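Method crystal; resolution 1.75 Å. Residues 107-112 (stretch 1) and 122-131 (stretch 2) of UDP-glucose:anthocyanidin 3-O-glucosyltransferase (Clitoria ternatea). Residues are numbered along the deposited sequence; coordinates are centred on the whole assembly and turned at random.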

# COMPACT_ATOMS: atom_id res chain seq x y z
N SER A 107 -18.76 24.38 9.30
CA SER A 107 -17.54 24.68 8.58
C SER A 107 -16.54 23.55 8.88
O SER A 107 -16.56 22.96 9.96
N VAL A 108 -15.71 23.23 7.90
CA VAL A 108 -14.63 22.26 8.11
C VAL A 108 -13.59 22.81 9.08
O VAL A 108 -13.21 23.98 9.01
N THR A 109 -13.14 21.97 10.02
CA THR A 109 -12.14 22.41 11.00
C THR A 109 -10.78 21.75 10.81
O THR A 109 -9.79 22.17 11.41
N CYS A 110 -10.72 20.72 9.96
CA CYS A 110 -9.50 19.94 9.80
C CYS A 110 -9.63 19.12 8.51
O CYS A 110 -10.72 18.67 8.18
N ILE A 111 -8.53 18.96 7.78
CA ILE A 111 -8.54 18.11 6.60
C ILE A 111 -7.55 16.98 6.78
O ILE A 111 -6.42 17.21 7.23
N ILE A 112 -7.99 15.76 6.48
CA ILE A 112 -7.08 14.63 6.34
C ILE A 112 -7.10 14.25 4.88
O ILE A 112 -8.17 14.07 4.29
N LEU A 122 -3.75 23.22 -0.48
CA LEU A 122 -4.19 24.56 -0.87
C LEU A 122 -5.57 24.84 -0.31
O LEU A 122 -5.87 25.96 0.15
N VAL A 123 -6.42 23.81 -0.33
CA VAL A 123 -7.78 23.92 0.20
C VAL A 123 -7.72 24.19 1.70
O VAL A 123 -8.43 25.07 2.22
N ALA A 124 -6.88 23.45 2.40
CA ALA A 124 -6.74 23.63 3.85
C ALA A 124 -6.22 25.03 4.16
O ALA A 124 -6.67 25.67 5.10
N GLN A 125 -5.26 25.51 3.36
CA GLN A 125 -4.69 26.82 3.60
C GLN A 125 -5.72 27.94 3.36
O GLN A 125 -5.77 28.92 4.11
N THR A 126 -6.55 27.76 2.34
CA THR A 126 -7.64 28.69 2.06
C THR A 126 -8.64 28.78 3.22
O THR A 126 -9.10 29.87 3.58
N LEU A 127 -8.95 27.63 3.81
CA LEU A 127 -9.90 27.57 4.92
C LEU A 127 -9.24 27.92 6.26
O LEU A 127 -9.93 28.08 7.28
N ASN A 128 -7.92 28.02 6.25
CA ASN A 128 -7.12 28.17 7.47
C ASN A 128 -7.38 27.06 8.49
O ASN A 128 -7.66 27.33 9.67
N VAL A 129 -7.28 25.81 8.03
CA VAL A 129 -7.42 24.65 8.91
C VAL A 129 -6.18 23.78 8.78
O VAL A 129 -5.49 23.83 7.76
N PRO A 130 -5.89 22.97 9.81
CA PRO A 130 -4.76 22.05 9.69
C PRO A 130 -4.92 21.03 8.56
O PRO A 130 -6.04 20.56 8.28
N TRP A 131 -3.80 20.68 7.94
CA TRP A 131 -3.78 19.67 6.89
C TRP A 131 -2.97 18.48 7.38
O TRP A 131 -1.78 18.60 7.72

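Stretch 2 begins in a helix that runs nearly antiparallel to strand 110-112, at 175°, with 9.0 Å between the axes at closest approach. Side chains fill this gap. Leu122 is exposed and makes no contact with stretch 1. Val123 points toward the strand with chi1 t. Its CG1 lies 3.8 Å from Ile111 CD1. Ala124 also points toward stretch 1, and its CB is 3.9 Å from Ile111 CD1. Ile111 CD1 also comes within 3.8 Å of Ala124 CA, so the isoleucine tip reaches the helix backbone. Ile111 is m at chi1 and t at chi2, an extended form that carries CD1 to the helix.

Gln125 and Thr126 are exposed and out of reach; their side chains find hydrogen bonds elsewhere in the structure. Leu127 (m, t) turns back toward the contact. Its CD1 sits 4.3 Å from Val108 CB and 4.4 Å from Ile111 CD1. Val108 is buried, with chi1 t.

Asn128 has positive phi and leaves the helical path. The chain then turns to run beside stretch 1. Val129 (m) points toward it. Its CG1 is 3.3 Å from Val108 O, its CB 3.5 Å from Thr109 O, and its CG2 4.1 Å from Ile111 CG1. Pro130 points sideways. Its CD is 3.4 Å from Thr109 O, and its CG is 4.0 Å from SG of Cys110 (t). The Thr109 side chain points away; its backbone O makes the contacts with Val129 and Pro130.

The single hydrogen bond between the stretches is backbone: Ile111 N donates to Pro130 O at 3.0 Å, nearly straight at 170°. It accompanies a parallel bridge between Ile111 and Trp131, whose side chains share one sheet face. Trp131 has chi1 t and chi2 66°. Ile111 CG2 meets the ring edge, 3.8 Å from Trp131 CD1.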

# COMPACT_ATOMS: atom_id res chain seq x y z
CB SER A 107 -16.97 26.03 9.01
OG SER A 107 -16.66 26.04 10.39
CB VAL A 108 -13.99 21.88 6.76
CG1 VAL A 108 -12.71 21.07 6.97
CG2 VAL A 108 -14.98 21.11 5.92
CB THR A 109 -12.61 22.18 12.43
OG1 THR A 109 -12.88 20.79 12.62
CG2 THR A 109 -13.89 22.97 12.70
CB CYS A 110 -9.32 19.02 11.01
SG CYS A 110 -7.80 18.05 10.98
CB ILE A 111 -8.21 18.90 5.31
CG1 ILE A 111 -9.39 19.85 4.98
CG2 ILE A 111 -7.97 17.95 4.13
CD1 ILE A 111 -9.16 20.75 3.78
CB ILE A 112 -7.52 13.40 7.15
CG1 ILE A 112 -7.57 13.74 8.64
CG2 ILE A 112 -6.56 12.22 6.94
CD1 ILE A 112 -8.12 12.61 9.47
CB LEU A 122 -4.24 24.70 -2.40
CG LEU A 122 -2.94 24.58 -3.17
CD1 LEU A 122 -3.22 24.68 -4.67
CD2 LEU A 122 -1.96 25.65 -2.72
CB VAL A 123 -8.60 22.64 -0.08
CG1 VAL A 123 -9.95 22.68 0.64
CG2 VAL A 123 -8.82 22.48 -1.58
CB ALA A 124 -5.83 22.57 4.44
CB GLN A 125 -3.42 27.02 2.77
CG GLN A 125 -2.25 26.17 3.28
CD GLN A 125 -1.09 26.13 2.32
OE1 GLN A 125 -1.24 26.43 1.13
NE2 GLN A 125 0.08 25.75 2.82
CB THR A 126 -8.36 28.29 0.77
OG1 THR A 126 -7.49 28.54 -0.34
CG2 THR A 126 -9.63 29.09 0.60
CB LEU A 127 -10.52 26.18 5.00
CG LEU A 127 -11.33 25.72 3.79
CD1 LEU A 127 -11.81 24.29 3.98
CD2 LEU A 127 -12.52 26.66 3.56
CB ASN A 128 -7.33 29.55 8.11
CG ASN A 128 -6.28 29.87 9.16
OD1 ASN A 128 -5.11 29.48 9.03
ND2 ASN A 128 -6.68 30.57 10.22
CB VAL A 129 -8.68 23.79 8.56
CG1 VAL A 129 -9.96 24.61 8.72
CG2 VAL A 129 -8.56 23.21 7.15
CB PRO A 130 -4.71 21.34 11.05
CG PRO A 130 -6.03 21.62 11.70
CD PRO A 130 -6.49 22.94 11.16
CB TRP A 131 -3.13 20.23 5.62
CG TRP A 131 -3.24 19.33 4.42
CD1 TRP A 131 -4.38 18.98 3.76
CD2 TRP A 131 -2.16 18.69 3.73
NE1 TRP A 131 -4.08 18.15 2.70
CE2 TRP A 131 -2.72 17.96 2.66
CE3 TRP A 131 -0.77 18.67 3.90
CZ2 TRP A 131 -1.95 17.21 1.77
CZ3 TRP A 131 -0.00 17.93 3.02
CH2 TRP A 131 -0.59 17.21 1.97